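PDB 2DVZ: putative exported protein from Bordetella pertussis, which probably serves as a periplasmic solute receptor that binds glutamate for a transport system, as a member of the Bug family. Local coordinates for residues 180-185 with 191-196; 160-163 with 169-172; 244-249 with 289-294; 107-112 with 257-262. One frame throughout, in Å; residues are numbered along the deposited sequence.

Contact 1: 180-185 with 191-196; sequences PAVADA and ELIFDN. With GLU (glutamic acid), chain G.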
loop_
_atom_site.group_PDB
_atom_site.type_symbol
_atom_site.label_atom_id
_atom_site.label_comp_id
_atom_site.label_asym_id
_atom_site.label_seq_id
_atom_site.Cartn_x
_atom_site.Cartn_y
_atom_site.Cartn_z
ATOM N N PRO A 180 5.205 -11.343 4.880
ATOM C CA PRO A 180 6.469 -11.973 5.240
ATOM C C PRO A 180 7.582 -11.009 5.663
ATOM O O PRO A 180 8.477 -11.422 6.423
ATOM C CB PRO A 180 6.848 -12.769 3.976
ATOM C CG PRO A 180 5.506 -12.996 3.283
ATOM C CD PRO A 180 4.783 -11.712 3.513
ATOM N N ALA A 181 7.542 -9.759 5.178
ATOM C CA ALA A 181 8.550 -8.791 5.568
ATOM C C ALA A 181 8.418 -8.429 7.049
ATOM O O ALA A 181 9.407 -8.382 7.770
ATOM C CB ALA A 181 8.501 -7.543 4.665
ATOM N N VAL A 182 7.190 -8.187 7.507
ATOM C CA VAL A 182 6.933 -7.805 8.890
ATOM C C VAL A 182 7.452 -8.893 9.839
ATOM O O VAL A 182 8.091 -8.597 10.874
ATOM C CB VAL A 182 5.411 -7.443 9.121
ATOM C CG1 VAL A 182 5.041 -7.437 10.620
ATOM C CG2 VAL A 182 5.038 -6.104 8.451
ATOM N N ALA A 183 7.216 -10.152 9.480
ATOM C CA ALA A 183 7.693 -11.274 10.287
ATOM C C ALA A 183 9.244 -11.405 10.305
ATOM O O ALA A 183 9.830 -11.755 11.338
ATOM C CB ALA A 183 7.029 -12.572 9.844
ATOM N N ASP A 184 9.914 -11.142 9.185
ATOM C CA ASP A 184 11.380 -11.110 9.220
ATOM C C ASP A 184 11.969 -9.940 10.006
ATOM O O ASP A 184 12.946 -10.118 10.714
ATOM C CB ASP A 184 11.973 -11.202 7.820
ATOM C CG ASP A 184 12.139 -12.643 7.370
ATOM O OD1 ASP A 184 11.505 -13.531 7.994
ATOM O OD2 ASP A 184 12.891 -12.888 6.398
ATOM N N ALA A 185 11.359 -8.760 9.888
ATOM C CA ALA A 185 11.751 -7.600 10.673
ATOM C C ALA A 185 11.489 -7.823 12.173
ATOM O O ALA A 185 12.333 -7.448 13.028
ATOM C CB ALA A 185 11.050 -6.367 10.180
ATOM N N GLU A 191 16.882 -5.750 9.673
ATOM C CA GLU A 191 16.890 -4.811 10.802
ATOM C C GLU A 191 15.789 -3.728 10.612
ATOM O O GLU A 191 15.179 -3.257 11.575
ATOM C CB GLU A 191 18.309 -4.192 10.979
ATOM C CG GLU A 191 19.533 -5.222 11.200
ATOM C CD GLU A 191 19.979 -6.139 9.967
ATOM O OE1 GLU A 191 19.883 -5.744 8.767
ATOM O OE2 GLU A 191 20.487 -7.285 10.248
ATOM N N LEU A 192 15.545 -3.367 9.349
ATOM C CA LEU A 192 14.630 -2.300 8.959
ATOM C C LEU A 192 13.497 -2.872 8.111
ATOM O O LEU A 192 13.646 -3.921 7.455
ATOM C CB LEU A 192 15.366 -1.212 8.130
ATOM C CG LEU A 192 16.304 -0.149 8.742
ATOM C CD1 LEU A 192 17.474 -0.680 9.650
ATOM C CD2 LEU A 192 16.845 0.755 7.639
ATOM N N ILE A 193 12.371 -2.171 8.124
ATOM C CA ILE A 193 11.287 -2.453 7.205
ATOM C C ILE A 193 10.702 -1.148 6.752
ATOM O O ILE A 193 10.523 -0.228 7.549
ATOM C CB ILE A 193 10.204 -3.383 7.808
ATOM C CG1 ILE A 193 9.242 -3.894 6.709
ATOM C CG2 ILE A 193 9.490 -2.744 9.039
ATOM C CD1 ILE A 193 8.142 -4.774 7.171
ATOM N N PHE A 194 10.447 -1.047 5.450
ATOM C CA PHE A 194 9.610 0.027 4.929
ATOM C C PHE A 194 8.256 -0.586 4.672
ATOM O O PHE A 194 8.153 -1.547 3.914
ATOM C CB PHE A 194 10.220 0.595 3.657
ATOM C CG PHE A 194 11.434 1.445 3.908
ATOM C CD1 PHE A 194 11.317 2.838 4.011
ATOM C CD2 PHE A 194 12.695 0.865 4.063
ATOM C CE1 PHE A 194 12.444 3.616 4.268
ATOM C CE2 PHE A 194 13.849 1.662 4.340
ATOM C CZ PHE A 194 13.717 3.017 4.438
ATOM N N ASP A 195 7.225 -0.074 5.342
ATOM C CA ASP A 195 5.899 -0.635 5.217
ATOM C C ASP A 195 4.798 0.419 5.087
ATOM O O ASP A 195 5.022 1.631 5.298
ATOM C CB ASP A 195 5.591 -1.551 6.409
ATOM C CG ASP A 195 4.510 -2.572 6.099
ATOM O OD1 ASP A 195 4.107 -2.683 4.914
ATOM O OD2 ASP A 195 4.059 -3.265 7.038
ATOM N N ASN A 196 3.620 -0.076 4.693
ATOM C CA ASN A 196 2.384 0.644 4.820
ATOM C C ASN A 196 1.988 0.332 6.233
ATOM O O ASN A 196 2.128 -0.795 6.694
ATOM C CB ASN A 196 1.310 0.137 3.820
ATOM C CG ASN A 196 1.901 -0.266 2.422
ATOM O OD1 ASN A 196 1.893 -1.447 2.068
ATOM N ND2 ASN A 196 2.399 0.696 1.663
HETATM N N GLU G . 3.325 -2.400 -1.043
HETATM C CA GLU G . 1.876 -2.537 -1.285
HETATM C C GLU G . 1.222 -1.202 -1.601
HETATM O O GLU G . 0.359 -0.667 -0.898
HETATM C CB GLU G . 1.203 -3.289 -0.141
HETATM C CG GLU G . 2.008 -4.527 0.293
HETATM C CD GLU G . 1.169 -5.644 0.841
HETATM O OE1 GLU G . -0.066 -5.464 0.862
HETATM O OE2 GLU G . 1.736 -6.727 1.230
HETATM O OXT GLU G . 1.534 -0.637 -2.662
#

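Contact 2: 160-163 with 169-172; sequences ESFK and DIVH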
loop_
_atom_site.group_PDB
_atom_site.type_symbol
_atom_site.label_atom_id
_atom_site.label_comp_id
_atom_site.label_asym_id
_atom_site.label_seq_id
_atom_site.Cartn_x
_atom_site.Cartn_y
_atom_site.Cartn_z
ATOM N N GLU A 160 14.371 3.356 -1.403
ATOM C CA GLU A 160 15.361 3.919 -2.291
ATOM C C GLU A 160 15.322 5.420 -2.258
ATOM O O GLU A 160 16.358 6.080 -2.324
ATOM C CB GLU A 160 15.132 3.403 -3.721
ATOM C CG GLU A 160 15.558 1.904 -3.942
ATOM C CD GLU A 160 16.955 1.569 -3.371
ATOM O OE1 GLU A 160 17.962 2.187 -3.791
ATOM O OE2 GLU A 160 17.045 0.676 -2.490
ATOM N N SER A 161 14.107 5.959 -2.184
ATOM C CA SER A 161 13.889 7.396 -1.914
ATOM C C SER A 161 14.488 7.876 -0.588
ATOM O O SER A 161 15.080 8.968 -0.524
ATOM C CB SER A 161 12.389 7.712 -1.943
ATOM O OG SER A 161 11.996 7.721 -3.302
ATOM N N PHE A 162 14.313 7.058 0.450
ATOM C CA PHE A 162 14.869 7.320 1.755
ATOM C C PHE A 162 16.403 7.419 1.713
ATOM O O PHE A 162 17.018 8.348 2.265
ATOM C CB PHE A 162 14.414 6.185 2.683
ATOM C CG PHE A 162 14.954 6.280 4.076
ATOM C CD1 PHE A 162 14.199 6.874 5.076
ATOM C CD2 PHE A 162 16.228 5.802 4.385
ATOM C CE1 PHE A 162 14.678 6.975 6.348
ATOM C CE2 PHE A 162 16.724 5.898 5.678
ATOM C CZ PHE A 162 15.940 6.480 6.669
ATOM N N LYS A 163 17.010 6.414 1.084
ATOM C CA LYS A 163 18.451 6.334 0.884
ATOM C C LYS A 163 18.974 7.601 0.198
ATOM O O LYS A 163 19.925 8.217 0.661
ATOM C CB LYS A 163 18.785 5.082 0.051
ATOM C CG LYS A 163 18.672 3.845 0.863
ATOM C CD LYS A 163 18.678 2.576 0.048
ATOM C CE LYS A 163 19.959 2.395 -0.729
ATOM N NZ LYS A 163 19.883 1.042 -1.373
ATOM N N ASP A 169 22.855 4.110 2.998
ATOM C CA ASP A 169 23.130 2.955 2.137
ATOM C C ASP A 169 22.718 1.759 2.946
ATOM O O ASP A 169 23.317 1.433 3.964
ATOM C CB ASP A 169 24.622 2.903 1.755
ATOM C CG ASP A 169 25.043 1.606 1.038
ATOM O OD1 ASP A 169 24.252 0.634 0.893
ATOM O OD2 ASP A 169 26.219 1.556 0.612
ATOM N N ILE A 170 21.645 1.129 2.487
ATOM C CA ILE A 170 20.986 0.051 3.201
ATOM C C ILE A 170 20.521 -0.866 2.118
ATOM O O ILE A 170 20.238 -0.406 0.993
ATOM C CB ILE A 170 19.830 0.541 4.192
ATOM C CG1 ILE A 170 18.935 1.622 3.578
ATOM C CG2 ILE A 170 20.435 1.270 5.362
ATOM C CD1 ILE A 170 18.013 2.396 4.637
ATOM N N VAL A 171 20.500 -2.158 2.428
ATOM C CA VAL A 171 20.335 -3.184 1.410
ATOM C C VAL A 171 18.908 -3.690 1.323
ATOM O O VAL A 171 18.344 -4.182 2.299
ATOM C CB VAL A 171 21.337 -4.384 1.586
ATOM C CG1 VAL A 171 21.096 -5.442 0.495
ATOM C CG2 VAL A 171 22.780 -3.883 1.522
ATOM N N HIS A 172 18.354 -3.603 0.123
ATOM C CA HIS A 172 16.998 -4.012 -0.154
ATOM C C HIS A 172 16.828 -5.512 -0.164
ATOM O O HIS A 172 17.553 -6.211 -0.831
ATOM C CB HIS A 172 16.534 -3.439 -1.490
ATOM C CG HIS A 172 15.168 -3.890 -1.886
ATOM N ND1 HIS A 172 14.884 -4.378 -3.146
ATOM C CD2 HIS A 172 14.005 -3.941 -1.189
ATOM C CE1 HIS A 172 13.600 -4.696 -3.215
ATOM N NE2 HIS A 172 13.042 -4.441 -2.042
#

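Contact 3: 244-249 with 289-294; sequences GLLAPK and EEFAKE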
loop_
_atom_site.group_PDB
_atom_site.type_symbol
_atom_site.label_atom_id
_atom_site.label_comp_id
_atom_site.label_asym_id
_atom_site.label_seq_id
_atom_site.Cartn_x
_atom_site.Cartn_y
_atom_site.Cartn_z
ATOM N N GLY A 244 -7.902 0.991 -3.020
ATOM C CA GLY A 244 -9.209 1.172 -3.623
ATOM C C GLY A 244 -9.680 -0.005 -4.452
ATOM O O GLY A 244 -9.017 -1.044 -4.522
ATOM N N LEU A 245 -10.828 0.178 -5.101
ATOM C CA LEU A 245 -11.489 -0.900 -5.780
ATOM C C LEU A 245 -11.481 -0.629 -7.286
ATOM O O LEU A 245 -11.751 0.470 -7.721
ATOM C CB LEU A 245 -12.903 -1.099 -5.218
ATOM C CG LEU A 245 -13.645 -2.380 -5.640
ATOM C CD1 LEU A 245 -12.966 -3.732 -5.214
ATOM C CD2 LEU A 245 -15.031 -2.316 -5.106
ATOM N N LEU A 246 -11.151 -1.662 -8.053
ATOM C CA LEU A 246 -11.015 -1.579 -9.510
ATOM C C LEU A 246 -11.874 -2.643 -10.128
ATOM O O LEU A 246 -12.007 -3.761 -9.596
ATOM C CB LEU A 246 -9.561 -1.860 -9.922
ATOM C CG LEU A 246 -8.485 -0.879 -9.414
ATOM C CD1 LEU A 246 -7.070 -1.394 -9.768
ATOM C CD2 LEU A 246 -8.716 0.629 -9.877
ATOM N N ALA A 247 -12.460 -2.293 -11.257
ATOM C CA ALA A 247 -13.063 -3.270 -12.162
ATOM C C ALA A 247 -12.330 -3.218 -13.527
ATOM O O ALA A 247 -11.656 -2.204 -13.863
ATOM C CB ALA A 247 -14.564 -2.989 -12.329
ATOM N N PRO A 248 -12.469 -4.299 -14.327
ATOM C CA PRO A 248 -11.887 -4.215 -15.668
ATOM C C PRO A 248 -12.501 -3.071 -16.464
ATOM O O PRO A 248 -13.672 -2.684 -16.254
ATOM C CB PRO A 248 -12.225 -5.591 -16.307
ATOM C CG PRO A 248 -12.558 -6.507 -15.116
ATOM C CD PRO A 248 -13.160 -5.588 -14.087
ATOM N N LYS A 249 -11.710 -2.508 -17.355
ATOM C CA LYS A 249 -12.228 -1.497 -18.292
ATOM C C LYS A 249 -13.470 -2.047 -19.058
ATOM O O LYS A 249 -13.475 -3.176 -19.560
ATOM C CB LYS A 249 -11.116 -1.067 -19.258
ATOM C CG LYS A 249 -11.495 0.088 -20.226
ATOM C CD LYS A 249 -11.250 1.520 -19.623
ATOM C CE LYS A 249 -10.780 2.518 -20.756
ATOM N NZ LYS A 249 -9.771 1.913 -21.795
ATOM N N GLU A 289 -14.051 9.096 -10.627
ATOM C CA GLU A 289 -13.227 10.134 -11.242
ATOM C C GLU A 289 -12.191 10.726 -10.285
ATOM O O GLU A 289 -11.061 11.096 -10.693
ATOM C CB GLU A 289 -14.083 11.294 -11.799
ATOM C CG GLU A 289 -15.129 10.900 -12.791
ATOM C CD GLU A 289 -16.454 10.507 -12.140
ATOM O OE1 GLU A 289 -16.467 10.103 -10.952
ATOM O OE2 GLU A 289 -17.499 10.621 -12.818
ATOM N N GLU A 290 -12.580 10.864 -9.029
ATOM C CA GLU A 290 -11.659 11.413 -8.033
ATOM C C GLU A 290 -10.522 10.420 -7.813
ATOM O O GLU A 290 -9.340 10.819 -7.747
ATOM C CB GLU A 290 -12.414 11.772 -6.742
ATOM C CG GLU A 290 -13.221 13.096 -6.846
ATOM C CD GLU A 290 -14.241 13.256 -5.710
ATOM O OE1 GLU A 290 -14.680 14.397 -5.431
ATOM O OE2 GLU A 290 -14.606 12.242 -5.068
ATOM N N PHE A 291 -10.873 9.130 -7.755
ATOM C CA PHE A 291 -9.880 8.062 -7.649
ATOM C C PHE A 291 -8.956 8.010 -8.883
ATOM O O PHE A 291 -7.727 7.922 -8.741
ATOM C CB PHE A 291 -10.571 6.715 -7.379
ATOM C CG PHE A 291 -9.624 5.598 -6.965
ATOM C CD1 PHE A 291 -8.443 5.872 -6.223
ATOM C CD2 PHE A 291 -9.945 4.257 -7.261
ATOM C CE1 PHE A 291 -7.585 4.854 -5.828
ATOM C CE2 PHE A 291 -9.097 3.216 -6.864
ATOM C CZ PHE A 291 -7.896 3.522 -6.137
ATOM N N ALA A 292 -9.536 8.105 -10.084
ATOM C CA ALA A 292 -8.737 8.097 -11.336
ATOM C C ALA A 292 -7.713 9.226 -11.328
ATOM O O ALA A 292 -6.596 9.083 -11.845
ATOM C CB ALA A 292 -9.646 8.197 -12.582
ATOM N N LYS A 293 -8.108 10.355 -10.742
ATOM C CA LYS A 293 -7.232 11.521 -10.630
ATOM C C LYS A 293 -6.060 11.241 -9.641
ATOM O O LYS A 293 -4.916 11.590 -9.906
ATOM C CB LYS A 293 -8.038 12.769 -10.260
ATOM C CG LYS A 293 -7.129 13.978 -9.996
ATOM C CD LYS A 293 -7.847 15.294 -9.730
ATOM C CE LYS A 293 -6.795 16.422 -9.595
ATOM N NZ LYS A 293 -7.417 17.745 -9.168
ATOM N N GLU A 294 -6.361 10.588 -8.531
ATOM C CA GLU A 294 -5.367 10.104 -7.579
ATOM C C GLU A 294 -4.423 9.105 -8.217
ATOM O O GLU A 294 -3.206 9.221 -8.053
ATOM C CB GLU A 294 -6.058 9.483 -6.348
ATOM C CG GLU A 294 -6.798 10.559 -5.516
ATOM C CD GLU A 294 -7.705 10.014 -4.455
ATOM O OE1 GLU A 294 -8.255 8.890 -4.572
ATOM O OE2 GLU A 294 -7.880 10.756 -3.475
#

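Contact 4: 107-112 with 257-262; sequences QPVTNF and NKLRDA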
loop_
_atom_site.group_PDB
_atom_site.type_symbol
_atom_site.label_atom_id
_atom_site.label_comp_id
_atom_site.label_asym_id
_atom_site.label_seq_id
_atom_site.Cartn_x
_atom_site.Cartn_y
_atom_site.Cartn_z
ATOM N N GLN A 107 -11.364 0.122 -14.893
ATOM C CA GLN A 107 -12.371 1.083 -14.484
ATOM C C GLN A 107 -12.237 1.264 -12.953
ATOM O O GLN A 107 -12.475 0.324 -12.182
ATOM C CB GLN A 107 -13.807 0.624 -14.907
ATOM C CG GLN A 107 -14.974 1.418 -14.281
ATOM C CD GLN A 107 -14.941 2.880 -14.668
ATOM O OE1 GLN A 107 -14.953 3.185 -15.818
ATOM N NE2 GLN A 107 -14.840 3.777 -13.703
ATOM N N PRO A 108 -11.867 2.486 -12.504
ATOM C CA PRO A 108 -11.909 2.763 -11.051
ATOM C C PRO A 108 -13.313 2.790 -10.449
ATOM O O PRO A 108 -14.247 3.277 -11.070
ATOM C CB PRO A 108 -11.286 4.149 -10.927
ATOM C CG PRO A 108 -10.511 4.325 -12.202
ATOM C CD PRO A 108 -11.364 3.634 -13.256
ATOM N N VAL A 109 -13.446 2.255 -9.231
ATOM C CA VAL A 109 -14.707 2.290 -8.542
ATOM C C VAL A 109 -14.657 3.368 -7.441
ATOM O O VAL A 109 -15.484 4.291 -7.428
ATOM C CB VAL A 109 -15.055 0.897 -7.977
ATOM C CG1 VAL A 109 -16.313 0.971 -7.139
ATOM C CG2 VAL A 109 -15.200 -0.130 -9.153
ATOM N N THR A 110 -13.681 3.233 -6.538
ATOM C CA THR A 110 -13.527 4.105 -5.373
ATOM C C THR A 110 -12.233 3.825 -4.603
ATOM O O THR A 110 -11.738 2.680 -4.532
ATOM C CB THR A 110 -14.744 4.018 -4.404
ATOM O OG1 THR A 110 -14.783 5.182 -3.566
ATOM C CG2 THR A 110 -14.692 2.747 -3.559
ATOM N N ASN A 111 -11.684 4.901 -4.053
ATOM C CA ASN A 111 -10.638 4.830 -3.061
ATOM C C ASN A 111 -11.280 4.510 -1.719
ATOM O O ASN A 111 -12.075 5.290 -1.199
ATOM C CB ASN A 111 -9.881 6.161 -3.055
ATOM C CG ASN A 111 -8.752 6.222 -2.043
ATOM O OD1 ASN A 111 -8.577 5.342 -1.196
ATOM N ND2 ASN A 111 -7.964 7.274 -2.141
ATOM N N PHE A 112 -10.956 3.331 -1.180
ATOM C CA PHE A 112 -11.357 2.941 0.172
ATOM C C PHE A 112 -10.737 3.841 1.230
ATOM O O PHE A 112 -11.428 4.411 2.095
ATOM C CB PHE A 112 -10.888 1.535 0.502
ATOM C CG PHE A 112 -11.631 0.429 -0.218
ATOM C CD1 PHE A 112 -12.842 0.677 -0.898
ATOM C CD2 PHE A 112 -11.129 -0.884 -0.175
ATOM C CE1 PHE A 112 -13.547 -0.369 -1.542
ATOM C CE2 PHE A 112 -11.850 -1.958 -0.803
ATOM C CZ PHE A 112 -13.040 -1.696 -1.489
ATOM N N ASN A 257 -21.470 1.951 -9.988
ATOM C CA ASN A 257 -22.251 2.714 -9.006
ATOM C C ASN A 257 -22.853 1.837 -7.934
ATOM O O ASN A 257 -23.026 2.270 -6.824
ATOM C CB ASN A 257 -23.357 3.541 -9.690
ATOM C CG ASN A 257 -22.806 4.596 -10.625
ATOM O OD1 ASN A 257 -21.920 5.367 -10.253
ATOM N ND2 ASN A 257 -23.342 4.649 -11.847
ATOM N N LYS A 258 -23.212 0.614 -8.266
ATOM C CA LYS A 258 -23.697 -0.276 -7.236
ATOM C C LYS A 258 -22.617 -0.567 -6.205
ATOM O O LYS A 258 -22.866 -0.466 -5.023
ATOM C CB LYS A 258 -24.295 -1.565 -7.827
ATOM C CG LYS A 258 -25.776 -1.423 -8.153
ATOM C CD LYS A 258 -26.272 -2.647 -8.915
ATOM C CE LYS A 258 -27.746 -2.553 -9.227
ATOM N NZ LYS A 258 -28.112 -3.276 -10.487
ATOM N N LEU A 259 -21.431 -0.928 -6.687
ATOM C CA LEU A 259 -20.265 -1.226 -5.854
ATOM C C LEU A 259 -19.811 -0.027 -5.033
ATOM O O LEU A 259 -19.468 -0.172 -3.873
ATOM C CB LEU A 259 -19.090 -1.680 -6.734
ATOM C CG LEU A 259 -19.222 -3.040 -7.425
ATOM C CD1 LEU A 259 -18.144 -3.181 -8.478
ATOM C CD2 LEU A 259 -19.159 -4.167 -6.383
ATOM N N ARG A 260 -19.793 1.147 -5.647
ATOM C CA ARG A 260 -19.358 2.347 -4.979
ATOM C C ARG A 260 -20.312 2.693 -3.853
ATOM O O ARG A 260 -19.878 3.064 -2.750
ATOM C CB ARG A 260 -19.263 3.536 -5.941
ATOM C CG ARG A 260 -18.403 4.632 -5.351
ATOM C CD ARG A 260 -18.952 5.962 -5.634
ATOM N NE ARG A 260 -18.465 6.926 -4.648
ATOM C CZ ARG A 260 -19.058 8.070 -4.349
ATOM N NH1 ARG A 260 -20.172 8.397 -4.957
ATOM N NH2 ARG A 260 -18.534 8.873 -3.443
ATOM N N ASP A 261 -21.603 2.562 -4.124
ATOM C CA ASP A 261 -22.598 2.779 -3.087
ATOM C C ASP A 261 -22.413 1.881 -1.867
ATOM O O ASP A 261 -22.547 2.340 -0.712
ATOM C CB ASP A 261 -23.986 2.575 -3.672
ATOM C CG ASP A 261 -24.441 3.751 -4.426
ATOM O OD1 ASP A 261 -23.828 4.831 -4.273
ATOM O OD2 ASP A 261 -25.406 3.615 -5.180
ATOM N N ALA A 262 -22.134 0.601 -2.128
ATOM C CA ALA A 262 -21.878 -0.338 -1.054
ATOM C C ALA A 262 -20.590 -0.011 -0.299
ATOM O O ALA A 262 -20.516 -0.288 0.904
ATOM C CB ALA A 262 -21.840 -1.757 -1.569
#

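Contact 1: 180-185 with 191-196
Ile193 of strand 192-196 turns its side chain toward Ala181, Val182 and Ala185 of helix 178-187. This helix is the crossover of a beta-alpha-beta unit joining strand 171-174 to strand 192-196, with strand 145-148 between them in the sheet. Helix 180-185 and strand 192-196 run nearly antiparallel, at 153° with axes 8.3 Å apart. Ile193 lies between two alanines. With CG1 anti to the backbone N (chi1 -168°), its long branch reaches the start of the helix, where Ile193 CD1 is 3.8 Å from Ala181 CB. The same methyl meets Val182 CG2 at 3.6 Å, the two side chains passing at a slant. The root of the isoleucine serves the other alanine, with Ile193 CB 3.9 Å from Ala185 CB. Asp195, two residues on, points the same way but is polar. Its OD1 accepts Ser178 OG and a weak bond from Asn196 N. Ser178 and Asn196 both belong to the glutamate pocket, so this buried carboxylate is a likely second-shell support. Asp195 OD2 is bonded by Ser199 OG and Ser200 OG, and Val182 CG2 comes across it at 3.3 Å.

Contact 2: 160-163 with 169-172
Lys163 NZ gives a hydrogen bond to the backbone atom Ile170 O, 2.8 Å away. The bond is almost in line with the carbonyl, with a C=O...N angle of 169°. The ammonium group also makes a salt bridge to Glu160 one helical turn earlier. Lys163 NZ is 3.1 Å from Glu160 OE2 and meets its syn lone pair; a weak bond to Glu160 OE1 is longer. The lysine chain lies alongside Ile170, the two side chains running in opposite senses, and Lys163 CG is 3.5 Å from Ile170 CG1. A bend at chi3 (62°) turns the end of the lysine onto the carbonyl. Beyond it, Ile170 CD1 approaches the Phe162 ring obliquely, 3.9 Å from Phe162 CD2.

The second shell fixes the polar ends. Tyr146 OH bonds to Glu160 OE2, so that oxygen has two partners. His172 sends its CB toward the helix, but its ring is held elsewhere: NE2 bonds to Ser148 OG, and the ring stacks on His156.

The contact joins the helix and second strand of the beta-alpha-beta unit made of strand 145-148, helix 154-166 and strand 171-174. Leu137 of helix 130-138 packs against both Phe162 and Ile170, while Tyr146 of strand 145-148 touches Lys163 and Ile170.

Contact 3: 244-249 with 289-294
The backbone from Gly244 to Leu246 passes the Phe291 ring with strand 244-248 and helix 289-294 nearly perpendicular, at 100° and with axes 10.4 Å apart. This is a helix packed across a sheet, in the alpha/beta fold of a periplasmic binding protein. The strand lies between strands 78-82 and 106-121, antiparallel to both.

One side chain from the helix does the work. Phe291 points at the strand with CG anti to its own N (chi1 -168°), which carries the far end of the ring onto the backbone. Gly244 has no side chain, so its main chain itself meets the ring: Gly244 CA is 3.7 Å from Phe291 CZ, approaching obliquely. Leu246 comes from further along the strand. Its side chain crosses that of Phe291 at about a right angle, and Leu246 CD2 is 4.0 Å from Phe291 CE2.

Neighbours complete the surroundings of the ring. Trp242 meets it edge-to-face, and Ala82 and Pro108 touch it from the two flanking strands. Tyr243, which binds glutamate, directly precedes Gly244 in this strand. Between Gly244 and Leu246, the carbonyl oxygen Leu245 O lies at the ring edge, near its plane, 3.9 Å from Phe291 CE2.

Contact 4: 107-112 with 257-262
Thr110 and Arg260 meet at a shared acceptor, the backbone oxygen Asn286 O. Thr110 OG1 bonds to it, and Arg260 NE adds a weak bond. Arg260 NH2 bonds to the preceding carbonyl, Gly285 O. The loop at 285-286 therefore links the two side chains, which make no hydrogen bond to each other. Thr110 OG1 lies at the edge of the guanidinium, near its plane.

Below the polar ends the contact is made by carbon atoms. Arg260 CG sits over the strand backbone, 3.6 Å from Val109 O, and is 3.8 Å from Thr110 CB. The arginine and threonine side chains cross at about a right angle. The arginine chain bends at chi2 (-141°), between that packing and its guanidinium bonds. Val109 reaches the helix with CG1, which is anti to the backbone N (chi1 174°). That methyl is 3.9 Å from Leu259 CB, and 3.8 Å separates Val109 CG1 from the backbone atom Arg260 N. At the start of the segment, Gln107 NE2 bonds to Pro108 O at 2.7 Å, a side-chain bond to the next residue's carbonyl within the strand.

Strand 107-112 and helix 257-262 run almost parallel, 4° apart, with axes 7.7 Å from each other. Helix 253-267 follows strand 241-248 in the chain and packs on that strand's neighbour, 106-121. Val109 and Thr110 both point at the helix because they stand together opposite Leu245 of strand 241-248, the arrangement of a classic beta bulge.

How the contacts relate
The four contacts form two pairs on opposite sides of the chain's centre. Contacts 1 and 2 have centres 14 Å apart and touch, with Phe194 packing on Phe162 and Leu192 on Ile170. Contacts 3 and 4 have centres 8 Å apart and also touch, sharing the pairing of strands 106-121 and 241-248. About 28 to 36 Å separates the centres of one pair from those of the other. All reach one mixed sheet, and strand 106-121 pairs with both 192-196 and 241-248. Contact 2 precedes contact 1, both inside the loop closed by contact 4, whose segments alternate with those of contact 3. This suits a two-lobed binding protein with glutamate between the lobes.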